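Putative alpha-L-fucosidase (Bacteroides thetaiotaomicron VPI-5482, PDB 3GZA) probably hydrolyses alpha-L-fucosidic bonds, releasing L-fucose from fucosylated sugars. Local coordinates at residues Asp175-Trp180 and Asn205-His210. Numbering follows the deposited sequence. Where two conformers were deposited one is given.
Sequences DLYMIW and NCLFYH. With EPE (4-(2-hydroxyethyl)-1-piperazine ethanesulfonic acid), chain C.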
loop_
_atom_site.group_PDB
_atom_site.type_symbol
_atom_site.label_atom_id
_atom_site.label_comp_id
_atom_site.label_asym_id
_atom_site.label_seq_id
_atom_site.Cartn_x
_atom_site.Cartn_y
_atom_site.Cartn_z
ATOM N N ASP A 175 18.253 7.580 -19.428
ATOM C CA ASP A 175 17.636 8.748 -20.080
ATOM C C ASP A 175 16.376 8.350 -20.805
ATOM O O ASP A 175 16.334 7.339 -21.516
ATOM C CB ASP A 175 18.626 9.430 -21.008
ATOM C CG ASP A 175 19.809 10.050 -20.261
ATOM O OD1 ASP A 175 19.751 10.200 -19.015
ATOM O OD2 ASP A 175 20.817 10.420 -20.912
ATOM N N LEU A 176 15.311 9.121 -20.584
ATOM C CA LEU A 176 13.989 8.792 -21.072
ATOM C C LEU A 176 13.516 9.728 -22.207
ATOM O O LEU A 176 13.905 10.892 -22.302
ATOM C CB LEU A 176 12.979 8.917 -19.935
ATOM C CG LEU A 176 13.272 8.048 -18.707
ATOM C CD1 LEU A 176 12.320 8.363 -17.558
ATOM C CD2 LEU A 176 13.266 6.580 -19.095
ATOM N N TYR A 177 12.667 9.149 -23.035
ATOM C CA TYR A 177 12.109 9.836 -24.186
ATOM C C TYR A 177 11.029 10.793 -23.755
ATOM O O TYR A 177 10.990 11.919 -24.226
ATOM C CB TYR A 177 11.564 8.781 -25.163
ATOM C CG TYR A 177 11.040 9.370 -26.449
ATOM C CD1 TYR A 177 11.889 9.692 -27.488
ATOM C CD2 TYR A 177 9.658 9.524 -26.666
ATOM C CE1 TYR A 177 11.402 10.226 -28.691
ATOM C CE2 TYR A 177 9.192 10.093 -27.854
ATOM C CZ TYR A 177 10.056 10.389 -28.878
ATOM O OH TYR A 177 9.563 10.897 -30.068
HETATM N N MSE A 178 10.118 10.293 -22.927
HETATM C CA MSE A 178 9.073 11.127 -22.376
HETATM C C MSE A 178 8.669 10.562 -21.031
HETATM O O MSE A 178 8.955 9.377 -20.723
HETATM C CB MSE A 178 7.795 11.084 -23.251
HETATM C CG MSE A 178 7.058 9.802 -23.299
HETATM SE SE MSE A 178 5.329 9.900 -24.085
HETATM C CE MSE A 178 5.831 10.177 -25.932
ATOM N N ILE A 179 8.022 11.435 -20.262
ATOM C CA ILE A 179 7.254 11.081 -19.061
ATOM C C ILE A 179 5.846 11.539 -19.439
ATOM O O ILE A 179 5.654 12.715 -19.765
ATOM C CB ILE A 179 7.661 11.762 -17.757
ATOM C CG1 ILE A 179 9.026 11.227 -17.264
ATOM C CG2 ILE A 179 6.548 11.575 -16.696
ATOM C CD1 ILE A 179 9.091 9.753 -16.864
ATOM N N TRP A 180 4.902 10.597 -19.427
ATOM C CA TRP A 180 3.509 10.803 -19.778
ATOM C C TRP A 180 2.668 10.538 -18.552
ATOM O O TRP A 180 2.622 9.427 -18.050
ATOM C CB TRP A 180 3.112 9.801 -20.856
ATOM C CG TRP A 180 1.695 9.818 -21.410
ATOM C CD1 TRP A 180 0.576 10.424 -20.882
ATOM C CD2 TRP A 180 1.241 9.110 -22.572
ATOM N NE1 TRP A 180 -0.510 10.193 -21.668
ATOM C CE2 TRP A 180 -0.136 9.381 -22.713
ATOM C CE3 TRP A 180 1.875 8.295 -23.521
ATOM C CZ2 TRP A 180 -0.892 8.851 -23.739
ATOM C CZ3 TRP A 180 1.115 7.773 -24.550
ATOM C CH2 TRP A 180 -0.260 8.006 -24.621
ATOM N N ASN A 205 16.436 16.298 -21.132
ATOM C CA ASN A 205 16.073 16.126 -22.552
ATOM C C ASN A 205 14.844 15.284 -22.769
ATOM O O ASN A 205 14.522 14.947 -23.876
ATOM C CB ASN A 205 17.228 15.514 -23.299
ATOM C CG ASN A 205 18.398 16.436 -23.341
ATOM O OD1 ASN A 205 18.297 17.566 -23.840
ATOM N ND2 ASN A 205 19.502 15.990 -22.790
ATOM N N CYS A 206 14.145 14.979 -21.684
ATOM C CA CYS A 206 12.931 14.191 -21.714
ATOM C C CYS A 206 11.699 15.031 -21.984
ATOM O O CYS A 206 11.538 16.098 -21.423
ATOM C CB CYS A 206 12.791 13.427 -20.380
ATOM S SG CYS A 206 11.340 12.381 -20.185
ATOM N N LEU A 207 10.814 14.560 -22.857
ATOM C CA LEU A 207 9.569 15.278 -23.126
ATOM C C LEU A 207 8.705 15.194 -21.901
ATOM O O LEU A 207 8.461 14.106 -21.378
ATOM C CB LEU A 207 8.834 14.697 -24.330
ATOM C CG LEU A 207 9.571 14.763 -25.675
ATOM C CD1 LEU A 207 9.088 13.626 -26.677
ATOM C CD2 LEU A 207 9.525 16.188 -26.287
ATOM N N PHE A 208 8.225 16.338 -21.463
ATOM C CA PHE A 208 7.378 16.454 -20.260
ATOM C C PHE A 208 5.919 16.578 -20.742
ATOM O O PHE A 208 5.547 17.570 -21.404
ATOM C CB PHE A 208 7.772 17.669 -19.444
ATOM C CG PHE A 208 6.950 17.856 -18.204
ATOM C CD1 PHE A 208 7.270 17.195 -17.016
ATOM C CD2 PHE A 208 5.822 18.684 -18.223
ATOM C CE1 PHE A 208 6.499 17.362 -15.892
ATOM C CE2 PHE A 208 5.058 18.843 -17.102
ATOM C CZ PHE A 208 5.386 18.205 -15.938
ATOM N N TYR A 209 5.095 15.560 -20.451
ATOM C CA TYR A 209 3.722 15.537 -20.910
ATOM C C TYR A 209 2.857 15.046 -19.763
ATOM O O TYR A 209 2.707 13.819 -19.588
ATOM C CB TYR A 209 3.633 14.675 -22.171
ATOM C CG TYR A 209 2.257 14.584 -22.708
ATOM C CD1 TYR A 209 1.674 15.650 -23.359
ATOM C CD2 TYR A 209 1.523 13.422 -22.581
ATOM C CE1 TYR A 209 0.384 15.577 -23.824
ATOM C CE2 TYR A 209 0.185 13.367 -23.023
ATOM C CZ TYR A 209 -0.359 14.451 -23.625
ATOM O OH TYR A 209 -1.654 14.507 -24.073
ATOM N N HIS A 210 2.204 15.911 -18.986
ATOM C CA HIS A 210 2.072 17.350 -19.104
ATOM C C HIS A 210 1.411 17.810 -17.818
ATOM O O HIS A 210 0.962 16.996 -17.027
ATOM C CB HIS A 210 1.153 17.729 -20.288
ATOM C CG HIS A 210 -0.170 17.057 -20.257
ATOM N ND1 HIS A 210 -1.333 17.704 -19.918
ATOM C CD2 HIS A 210 -0.520 15.775 -20.554
ATOM C CE1 HIS A 210 -2.342 16.850 -19.996
ATOM N NE2 HIS A 210 -1.884 15.682 -20.412
HETATM N N1 EPE C . -7.680 11.446 -22.255
HETATM C C2 EPE C . -7.832 9.989 -22.115
HETATM C C3 EPE C . -9.331 9.758 -22.356
HETATM N N4 EPE C . -9.675 10.118 -23.726
HETATM C C5 EPE C . -9.536 11.536 -23.835
HETATM C C6 EPE C . -8.033 11.858 -23.591
HETATM C C7 EPE C . -10.991 9.547 -24.019
HETATM C C8 EPE C . -11.716 9.944 -25.284
HETATM O O8 EPE C . -11.038 9.576 -26.463
HETATM C C9 EPE C . -6.434 11.958 -21.642
HETATM C C10 EPE C . -5.299 11.723 -22.575
HETATM S S EPE C . -3.677 12.218 -21.911
HETATM O O1S EPE C . -2.919 12.210 -23.140
HETATM O O2S EPE C . -3.238 11.225 -20.950
HETATM O O3S EPE C . -3.756 13.597 -21.352
#
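Trp180 and Tyr209 run side by side from neighbouring parallel strands, the tyrosine turning an edge to the indole face. Their planes meet at 74° in a T-shaped pair, Tyr209 CE2 lying 3.5 Å from Trp180 NE1 and nearer the rim of the indole than its middle. With CG anti to the backbone N in both (chi1 -179° in Trp180), the two side chains leave their strands the same way. Their polar ends reach the sulfonate of the bound buffer molecule EPE. There Trp180 NE1 donates an almost straight bond to EPE O2S (3.0 Å), Tyr209 OH donates to EPE O1S (2.8 Å) and His210 NE2 to EPE O3S. His210, which follows a cis peptide bond, lays its CD2 over the centre of the Tyr209 ring. An alanine in place of Trp180 would probably strip the Tyr209 edge of its aromatic partner and leave EPE O2S without its indole donor. Gly183 and Glu223 also bond to EPE.

Toward the N-terminal ends of the strands, Leu207 CD1 sits over a face of the Tyr177 ring, a CH-pi contact 4.1 Å from the centroid, while Tyr177 OH bonds to Lys16 O. Cys206 SG rests on the Met178 backbone, 3.3 Å from Met178 C, with Ile179 CG1 and Leu176 CB beside it. The backbones are joined by a parallel ladder: Leu207 N to Tyr177 O, Ile179 N to Leu207 O (2.9 Å) and Tyr209 N to Ile179 O. Strands 178-181 and 207-209, linked through helix 196-202, thus make a beta-alpha-beta unit of the TIM-barrel-type catalytic domain, whose strand C-terminal ends carry a polar pocket consistent with the active site of such barrels.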